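Local coordinates for protein probable acrylyl-CoA reductase AcuI (Escherichia coli, PDB 1O89) that probably catalyses the NADPH-dependent reduction of acrylyl-CoA to propanoyl-CoA, at residues D50-D64 with P82-D95. Numbering follows the deposited sequence.
Sequences DVTVDVHWSSLNYKD and PGIDFAGTVRTSED
Strands 51-59 and 85-93 pair antiparallel in the GroES-like domain of this medium-chain dehydrogenase/reductase, Val53 facing Val90 and Asp54 facing Thr89. Branched Val53 and Val55 fill the buried face against Phe86, which also packs on Leu106 and Ala123 of adjoining strands; with CG between backbone N and carbonyl carbon (chi1 67°), its ring reaches back to Val53, CE1 lying 4.0 Å from Val53 CG1. Two classic beta bulges twist the pair: Arg91 and Thr92 both face Thr52, while His56 and Trp57 both give their N-H to Ala87 O. Gly88, next to the second bulge, must lack a side chain, since a CB would strike Asp54 O. On the face carrying Asp54 and Thr89, Asp54 OD1 takes Arg91 NE at 3.0 Å on its syn side, carboxylate and guanidinium planes 79° apart; Glu43 holds the same arginine. At the pairing's end, Ser58 OG donates to Asp85 O at 2.6 Å. Beyond it, Asn61 ND2 meets Asp85 OD2 from above the carboxylate plane; Thr147 holds OD1. Asp64's two oxygens serve three amides, OD1 accepting Gly83 N (2.9 Å) and Ile84 N (3.1 Å), OD2 Asn61 N; an alanine here would probably strand all three and free loop 82-84 from helix 62-69, home of NADP(+)-binding Tyr62.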
ATOM      1  N   ASP A  50      -6.736  31.909 -14.155  1.00 67.76           N
ATOM      2  CA  ASP A  50      -6.248  33.209 -13.668  1.00 70.71           C
ATOM      3  C   ASP A  50      -4.758  33.459 -13.954  1.00 68.11           C
ATOM      4  O   ASP A  50      -4.224  34.492 -13.572  1.00 70.95           O
ATOM      5  CB  ASP A  50      -6.558  33.409 -12.169  1.00 75.32           C
ATOM      6  CG  ASP A  50      -6.225  32.197 -11.322  1.00 74.76           C
ATOM      7  OD1 ASP A  50      -5.340  31.409 -11.712  1.00 70.91           O
ATOM      8  OD2 ASP A  50      -6.805  31.950 -10.243  1.00 79.55           O
ATOM      9  N   VAL A  51      -4.095  32.526 -14.630  1.00 63.02           N
ATOM     10  CA  VAL A  51      -2.713  32.724 -15.056  1.00 60.90           C
ATOM     11  C   VAL A  51      -2.569  32.310 -16.508  1.00 57.48           C
ATOM     12  O   VAL A  51      -2.891  31.174 -16.876  1.00 54.57           O
ATOM     13  CB  VAL A  51      -1.701  31.926 -14.201  1.00 59.67           C
ATOM     14  CG1 VAL A  51      -0.270  32.327 -14.552  1.00 59.13           C
ATOM     15  CG2 VAL A  51      -1.963  32.134 -12.714  1.00 63.51           C
ATOM     16  N   THR A  52      -2.101  33.244 -17.330  1.00 58.08           N
ATOM     17  CA  THR A  52      -1.729  32.957 -18.707  1.00 56.09           C
ATOM     18  C   THR A  52      -0.207  32.860 -18.820  1.00 55.19           C
ATOM     19  O   THR A  52       0.511  33.718 -18.312  1.00 57.45           O
ATOM     20  CB  THR A  52      -2.293  34.034 -19.640  1.00 58.26           C
ATOM     21  OG1 THR A  52      -3.710  34.084 -19.487  1.00 59.45           O
ATOM     22  CG2 THR A  52      -2.105  33.662 -21.110  1.00 56.69           C
ATOM     23  N   VAL A  53       0.266  31.800 -19.472  1.00 52.24           N
ATOM     24  CA  VAL A  53       1.694  31.529 -19.629  1.00 51.74           C
ATOM     25  C   VAL A  53       2.078  31.533 -21.121  1.00 51.44           C
ATOM     26  O   VAL A  53       1.402  30.913 -21.955  1.00 49.53           O
ATOM     27  CB  VAL A  53       2.067  30.155 -19.015  1.00 49.34           C
ATOM     28  CG1 VAL A  53       3.564  29.893 -19.128  1.00 48.65           C
ATOM     29  CG2 VAL A  53       1.614  30.068 -17.560  1.00 50.21           C
ATOM     30  N   ASP A  54       3.134  32.288 -21.436  1.00 53.42           N
ATOM     31  CA  ASP A  54       3.847  32.216 -22.718  1.00 53.45           C
ATOM     32  C   ASP A  54       4.723  30.970 -22.725  1.00 51.53           C
ATOM     33  O   ASP A  54       5.760  30.921 -22.068  1.00 51.80           O
ATOM     34  CB  ASP A  54       4.747  33.440 -22.919  1.00 56.62           C
ATOM     35  CG  ASP A  54       3.963  34.708 -23.194  1.00 59.34           C
ATOM     36  OD1 ASP A  54       2.952  34.648 -23.922  1.00 59.37           O
ATOM     37  OD2 ASP A  54       4.283  35.810 -22.717  1.00 59.77           O
ATOM     38  N   VAL A  55       4.284  29.954 -23.450  1.00 50.13           N
ATOM     39  CA  VAL A  55       4.956  28.670 -23.462  1.00 48.35           C
ATOM     40  C   VAL A  55       6.199  28.776 -24.327  1.00 49.64           C
ATOM     41  O   VAL A  55       6.188  29.346 -25.431  1.00 51.52           O
ATOM     42  CB  VAL A  55       4.003  27.564 -23.961  1.00 46.95           C
ATOM     43  CG1 VAL A  55       4.684  26.191 -23.971  1.00 46.14           C
ATOM     44  CG2 VAL A  55       2.773  27.527 -23.092  1.00 46.87           C
ATOM     45  N   HIS A  56       7.302  28.293 -23.785  1.00 49.72           N
ATOM     46  CA  HIS A  56       8.563  28.305 -24.502  1.00 51.79           C
ATOM     47  C   HIS A  56       8.918  26.879 -24.919  1.00 50.06           C
ATOM     48  O   HIS A  56       9.425  26.666 -26.014  1.00 51.11           O
ATOM     49  CB  HIS A  56       9.656  28.887 -23.610  1.00 53.85           C
ATOM     50  CG  HIS A  56       9.460  30.331 -23.271  1.00 59.55           C
ATOM     51  ND1 HIS A  56       9.001  31.260 -24.184  1.00 65.45           N
ATOM     52  CD2 HIS A  56       9.708  31.020 -22.130  1.00 64.16           C
ATOM     53  CE1 HIS A  56       8.964  32.454 -23.617  1.00 68.50           C
ATOM     54  NE2 HIS A  56       9.387  32.335 -22.370  1.00 68.43           N
ATOM     55  N   TRP A  57       8.672  25.921 -24.023  1.00 48.07           N
ATOM     56  CA  TRP A  57       8.926  24.494 -24.264  1.00 47.60           C
ATOM     57  C   TRP A  57       7.760  23.636 -23.800  1.00 46.56           C
ATOM     58  O   TRP A  57       7.177  23.877 -22.737  1.00 46.37           O
ATOM     59  CB  TRP A  57      10.193  24.012 -23.526  1.00 47.72           C
ATOM     60  CG  TRP A  57      11.487  24.588 -24.028  1.00 48.90           C
ATOM     61  CD1 TRP A  57      12.170  25.648 -23.499  1.00 48.38           C
ATOM     62  CD2 TRP A  57      12.264  24.138 -25.153  1.00 50.83           C
ATOM     63  NE1 TRP A  57      13.310  25.889 -24.226  1.00 51.31           N
ATOM     64  CE2 TRP A  57      13.404  24.971 -25.238  1.00 51.82           C
ATOM     65  CE3 TRP A  57      12.123  23.104 -26.089  1.00 51.65           C
ATOM     66  CZ2 TRP A  57      14.382  24.824 -26.232  1.00 55.67           C
ATOM     67  CZ3 TRP A  57      13.105  22.950 -27.078  1.00 53.94           C
ATOM     68  CH2 TRP A  57      14.218  23.810 -27.139  1.00 56.77           C
ATOM     69  N   SER A  58       7.431  22.627 -24.592  1.00 47.39           N
ATOM     70  CA  SER A  58       6.536  21.548 -24.169  1.00 46.98           C
ATOM     71  C   SER A  58       7.222  20.229 -24.572  1.00 49.15           C
ATOM     72  O   SER A  58       8.458  20.196 -24.714  1.00 50.39           O
ATOM     73  CB  SER A  58       5.157  21.720 -24.818  1.00 46.76           C
ATOM     74  OG  SER A  58       4.186  20.794 -24.319  1.00 45.94           O
ATOM     75  N   SER A  59       6.427  19.175 -24.773  1.00 50.28           N
ATOM     76  CA  SER A  59       6.897  17.806 -25.037  1.00 52.93           C
ATOM     77  C   SER A  59       5.860  16.991 -25.792  1.00 53.26           C
ATOM     78  O   SER A  59       4.681  17.343 -25.838  1.00 52.35           O
ATOM     79  CB  SER A  59       7.084  16.996 -23.734  1.00 53.36           C
ATOM     80  OG  SER A  59       7.572  17.787 -22.681  1.00 56.29           O
ATOM     81  N   LEU A  60       6.319  15.854 -26.305  1.00 55.00           N
ATOM     82  CA  LEU A  60       5.445  14.797 -26.760  1.00 56.53           C
ATOM     83  C   LEU A  60       5.620  13.595 -25.836  1.00 58.09           C
ATOM     84  O   LEU A  60       6.374  12.677 -26.147  1.00 60.25           O
ATOM     85  CB  LEU A  60       5.775  14.399 -28.199  1.00 59.33           C
ATOM     86  CG  LEU A  60       5.379  15.314 -29.359  1.00 58.78           C
ATOM     87  CD1 LEU A  60       5.230  14.488 -30.622  1.00 62.26           C
ATOM     88  CD2 LEU A  60       4.090  16.114 -29.095  1.00 56.36           C
ATOM     89  N   ASN A  61       4.923  13.597 -24.696  1.00 56.93           N
ATOM     90  CA  ASN A  61       4.790  12.362 -23.884  1.00 59.37           C
ATOM     91  C   ASN A  61       4.000  11.315 -24.641  1.00 62.49           C
ATOM     92  O   ASN A  61       3.388  11.618 -25.666  1.00 62.57           O
ATOM     93  CB  ASN A  61       4.104  12.627 -22.546  1.00 57.83           C
ATOM     94  CG  ASN A  61       5.050  13.200 -21.516  1.00 56.16           C
ATOM     95  OD1 ASN A  61       5.819  12.459 -20.902  1.00 58.45           O
ATOM     96  ND2 ASN A  61       5.000  14.516 -21.317  1.00 49.05           N
ATOM     97  N   TYR A  62       4.015  10.082 -24.149  1.00 65.97           N
ATOM     98  CA  TYR A  62       3.286   9.011 -24.815  1.00 70.02           C
ATOM     99  C   TYR A  62       1.792   9.352 -24.887  1.00 69.07           C
ATOM    100  O   TYR A  62       1.152   9.120 -25.910  1.00 70.65           O
ATOM    101  CB  TYR A  62       3.526   7.655 -24.123  1.00 74.54           C
ATOM    102  CG  TYR A  62       3.062   6.462 -24.925  1.00 80.11           C
ATOM    103  CD1 TYR A  62       3.527   6.244 -26.224  1.00 83.05           C
ATOM    104  CD2 TYR A  62       2.164   5.541 -24.388  1.00 85.35           C
ATOM    105  CE1 TYR A  62       3.111   5.138 -26.971  1.00 88.71           C
ATOM    106  CE2 TYR A  62       1.736   4.423 -25.132  1.00 91.01           C
ATOM    107  CZ  TYR A  62       2.217   4.238 -26.422  1.00 92.74           C
ATOM    108  OH  TYR A  62       1.804   3.162 -27.165  1.00 99.19           O
ATOM    109  N   LYS A  63       1.252   9.927 -23.812  1.00 66.95           N
ATOM    110  CA  LYS A  63      -0.158  10.355 -23.782  1.00 66.68           C
ATOM    111  C   LYS A  63      -0.480  11.311 -24.939  1.00 64.30           C
ATOM    112  O   LYS A  63      -1.513  11.162 -25.595  1.00 65.63           O
ATOM    113  CB  LYS A  63      -0.503  11.037 -22.445  1.00 64.76           C
ATOM    114  CG  LYS A  63      -0.539  10.096 -21.228  1.00 69.21           C
ATOM    115  CD  LYS A  63      -1.733  10.383 -20.280  1.00 71.49           C
ATOM    116  CE  LYS A  63      -1.385  11.428 -19.193  1.00 69.13           C
ATOM    117  NZ  LYS A  63      -2.426  11.525 -18.102  1.00 70.17           N
ATOM    118  N   ASP A  64       0.418  12.281 -25.169  1.00 60.85           N
ATOM    119  CA  ASP A  64       0.281  13.269 -26.249  1.00 59.08           C
ATOM    120  C   ASP A  64       0.381  12.643 -27.636  1.00 62.11           C
ATOM    121  O   ASP A  64      -0.263  13.112 -28.579  1.00 62.16           O
ATOM    122  CB  ASP A  64       1.361  14.358 -26.147  1.00 55.89           C
ATOM    123  CG  ASP A  64       1.380  15.049 -24.807  1.00 53.98           C
ATOM    124  OD1 ASP A  64       0.314  15.520 -24.375  1.00 56.14           O
ATOM    125  OD2 ASP A  64       2.413  15.195 -24.113  1.00 53.99           O
ATOM    126  N   PRO A  82      -3.210  19.483 -27.083  1.00 46.12           N
ATOM    127  CA  PRO A  82      -2.507  18.504 -26.256  1.00 46.21           C
ATOM    128  C   PRO A  82      -1.256  19.100 -25.608  1.00 44.65           C
ATOM    129  O   PRO A  82      -0.984  20.295 -25.729  1.00 43.12           O
ATOM    130  CB  PRO A  82      -2.142  17.409 -27.250  1.00 48.38           C
ATOM    131  CG  PRO A  82      -1.999  18.116 -28.555  1.00 49.20           C
ATOM    132  CD  PRO A  82      -2.906  19.312 -28.511  1.00 47.78           C
ATOM    133  N   GLY A  83      -0.508  18.261 -24.911  1.00 45.91           N
ATOM    134  CA  GLY A  83       0.693  18.672 -24.181  1.00 44.69           C
ATOM    135  C   GLY A  83       0.418  18.679 -22.690  1.00 44.59           C
ATOM    136  O   GLY A  83      -0.010  19.696 -22.151  1.00 43.85           O
ATOM    137  N   ILE A  84       0.651  17.547 -22.024  1.00 46.24           N
ATOM    138  CA  ILE A  84       0.420  17.469 -20.587  1.00 46.96           C
ATOM    139  C   ILE A  84       1.458  18.212 -19.776  1.00 45.99           C
ATOM    140  O   ILE A  84       1.222  18.493 -18.607  1.00 47.02           O
ATOM    141  CB  ILE A  84       0.296  15.996 -20.083  1.00 49.93           C
ATOM    142  CG1 ILE A  84       1.597  15.203 -20.289  1.00 49.82           C
ATOM    143  CG2 ILE A  84      -0.887  15.305 -20.766  1.00 52.20           C
ATOM    144  CD1 ILE A  84       1.524  13.771 -19.749  1.00 52.34           C
ATOM    145  N   ASP A  85       2.606  18.507 -20.380  1.00 45.49           N
ATOM    146  CA  ASP A  85       3.657  19.290 -19.730  1.00 45.05           C
ATOM    147  C   ASP A  85       3.926  20.580 -20.503  1.00 43.65           C
ATOM    148  O   ASP A  85       3.911  20.579 -21.731  1.00 43.49           O
ATOM    149  CB  ASP A  85       4.988  18.539 -19.751  1.00 46.11           C
ATOM    150  CG  ASP A  85       4.933  17.186 -19.104  1.00 47.52           C
ATOM    151  OD1 ASP A  85       3.971  16.854 -18.361  1.00 48.05           O
ATOM    152  OD2 ASP A  85       5.866  16.375 -19.300  1.00 47.42           O
ATOM    153  N   PHE A  86       4.167  21.675 -19.799  1.00 42.96           N
ATOM    154  CA  PHE A  86       4.779  22.836 -20.429  1.00 42.33           C
ATOM    155  C   PHE A  86       5.615  23.637 -19.447  1.00 42.62           C
ATOM    156  O   PHE A  86       5.484  23.489 -18.247  1.00 42.79           O
ATOM    157  CB  PHE A  86       3.735  23.729 -21.139  1.00 42.68           C
ATOM    158  CG  PHE A  86       2.754  24.420 -20.217  1.00 42.83           C
ATOM    159  CD1 PHE A  86       3.128  25.524 -19.477  1.00 43.65           C
ATOM    160  CD2 PHE A  86       1.448  23.986 -20.130  1.00 43.18           C
ATOM    161  CE1 PHE A  86       2.213  26.164 -18.648  1.00 45.20           C
ATOM    162  CE2 PHE A  86       0.533  24.633 -19.310  1.00 43.78           C
ATOM    163  CZ  PHE A  86       0.920  25.719 -18.573  1.00 44.64           C
ATOM    164  N   ALA A  87       6.485  24.481 -19.981  1.00 42.92           N
ATOM    165  CA  ALA A  87       7.230  25.439 -19.178  1.00 44.25           C
ATOM    166  C   ALA A  87       7.422  26.700 -19.984  1.00 45.25           C
ATOM    167  O   ALA A  87       7.590  26.643 -21.197  1.00 46.00           O
ATOM    168  CB  ALA A  87       8.582  24.865 -18.760  1.00 44.53           C
ATOM    169  N   GLY A  88       7.399  27.842 -19.313  1.00 46.75           N
ATOM    170  CA  GLY A  88       7.681  29.091 -19.974  1.00 48.12           C
ATOM    171  C   GLY A  88       7.601  30.250 -19.013  1.00 50.97           C
ATOM    172  O   GLY A  88       7.988  30.124 -17.861  1.00 51.73           O
ATOM    173  N   THR A  89       7.082  31.369 -19.511  1.00 53.04           N
ATOM    174  CA  THR A  89       7.057  32.663 -18.829  1.00 56.83           C
ATOM    175  C   THR A  89       5.616  33.114 -18.595  1.00 57.39           C
ATOM    176  O   THR A  89       4.800  33.058 -19.508  1.00 56.14           O
ATOM    177  CB  THR A  89       7.735  33.688 -19.729  1.00 59.21           C
ATOM    178  OG1 THR A  89       9.151  33.508 -19.667  1.00 61.80           O
ATOM    179  CG2 THR A  89       7.512  35.082 -19.236  1.00 64.52           C
ATOM    180  N   VAL A  90       5.329  33.618 -17.397  1.00 59.47           N
ATOM    181  CA  VAL A  90       4.010  34.153 -17.080  1.00 60.88           C
ATOM    182  C   VAL A  90       3.759  35.428 -17.891  1.00 64.23           C
ATOM    183  O   VAL A  90       4.535  36.370 -17.831  1.00 67.37           O
ATOM    184  CB  VAL A  90       3.873  34.456 -15.558  1.00 63.35           C
ATOM    185  CG1 VAL A  90       2.575  35.196 -15.258  1.00 65.52           C
ATOM    186  CG2 VAL A  90       3.946  33.163 -14.743  1.00 61.05           C
ATOM    187  N   ARG A  91       2.678  35.433 -18.664  1.00 64.13           N
ATOM    188  CA  ARG A  91       2.245  36.605 -19.426  1.00 67.77           C
ATOM    189  C   ARG A  91       1.402  37.530 -18.549  1.00 71.62           C
ATOM    190  O   ARG A  91       1.772  38.683 -18.324  1.00 75.91           O
ATOM    191  CB  ARG A  91       1.446  36.169 -20.666  1.00 66.18           C
ATOM    192  CG  ARG A  91       0.727  37.313 -21.396  1.00 72.23           C
ATOM    193  CD  ARG A  91      -0.028  36.890 -22.647  1.00 73.17           C
ATOM    194  NE  ARG A  91       0.895  36.758 -23.769  1.00 75.82           N
ATOM    195  CZ  ARG A  91       0.710  37.248 -24.990  1.00 79.77           C
ATOM    196  NH1 ARG A  91      -0.373  37.952 -25.310  1.00 82.94           N
ATOM    197  NH2 ARG A  91       1.648  37.039 -25.906  1.00 81.02           N
ATOM    198  N   THR A  92       0.260  37.033 -18.083  1.00 70.45           N
ATOM    199  CA  THR A  92      -0.603  37.796 -17.175  1.00 74.73           C
ATOM    200  C   THR A  92      -1.017  36.933 -16.006  1.00 73.24           C
ATOM    201  O   THR A  92      -1.071  35.717 -16.125  1.00 68.19           O
ATOM    202  CB  THR A  92      -1.875  38.295 -17.892  1.00 76.51           C
ATOM    203  OG1 THR A  92      -1.593  38.584 -19.263  1.00 77.24           O
ATOM    204  CG2 THR A  92      -2.321  39.630 -17.337  1.00 83.30           C
ATOM    205  N   SER A  93      -1.339  37.574 -14.887  1.00 77.60           N
ATOM    206  CA  SER A  93      -1.764  36.858 -13.689  1.00 77.89           C
ATOM    207  C   SER A  93      -2.683  37.690 -12.795  1.00 83.59           C
ATOM    208  O   SER A  93      -2.377  38.832 -12.487  1.00 88.49           O
ATOM    209  CB  SER A  93      -0.538  36.416 -12.885  1.00 77.23           C
ATOM    210  OG  SER A  93      -0.919  35.642 -11.760  1.00 77.44           O
ATOM    211  N   GLU A  94      -3.819  37.112 -12.412  1.00 83.85           N
ATOM    212  CA  GLU A  94      -4.647  37.629 -11.322  1.00 89.84           C
ATOM    213  C   GLU A  94      -4.330  36.896 -10.013  1.00 90.31           C
ATOM    214  O   GLU A  94      -4.751  37.331  -8.949  1.00 96.00           O
ATOM    215  CB  GLU A  94      -6.139  37.471 -11.637  1.00 90.58           C
ATOM    216  CG  GLU A  94      -6.643  38.265 -12.841  1.00 92.21           C
ATOM    217  CD  GLU A  94      -7.562  37.443 -13.736  1.00 89.54           C
ATOM    218  OE1 GLU A  94      -8.794  37.463 -13.530  1.00 91.63           O
ATOM    219  OE2 GLU A  94      -7.040  36.763 -14.643  1.00 87.55           O
ATOM    220  N   ASP A  95      -3.619  35.773 -10.100  1.00 85.36           N
ATOM    221  CA  ASP A  95      -3.144  35.056  -8.916  1.00 85.92           C
ATOM    222  C   ASP A  95      -2.014  35.876  -8.252  1.00 89.26           C
ATOM    223  O   ASP A  95      -0.983  36.116  -8.883  1.00 87.31           O
ATOM    224  CB  ASP A  95      -2.634  33.662  -9.320  1.00 80.04           C
ATOM    225  CG  ASP A  95      -2.447  32.732  -8.131  1.00 81.37           C
ATOM    226  OD1 ASP A  95      -1.885  33.168  -7.103  1.00 83.93           O
ATOM    227  OD2 ASP A  95      -2.821  31.538  -8.140  1.00 78.83           O
TER
HETATM  228  O   HOH W   1      -5.603  29.733  -8.881  1.00 59.10           O
HETATM  229  O   HOH W   2       3.705  17.064 -22.734  1.00 45.98           O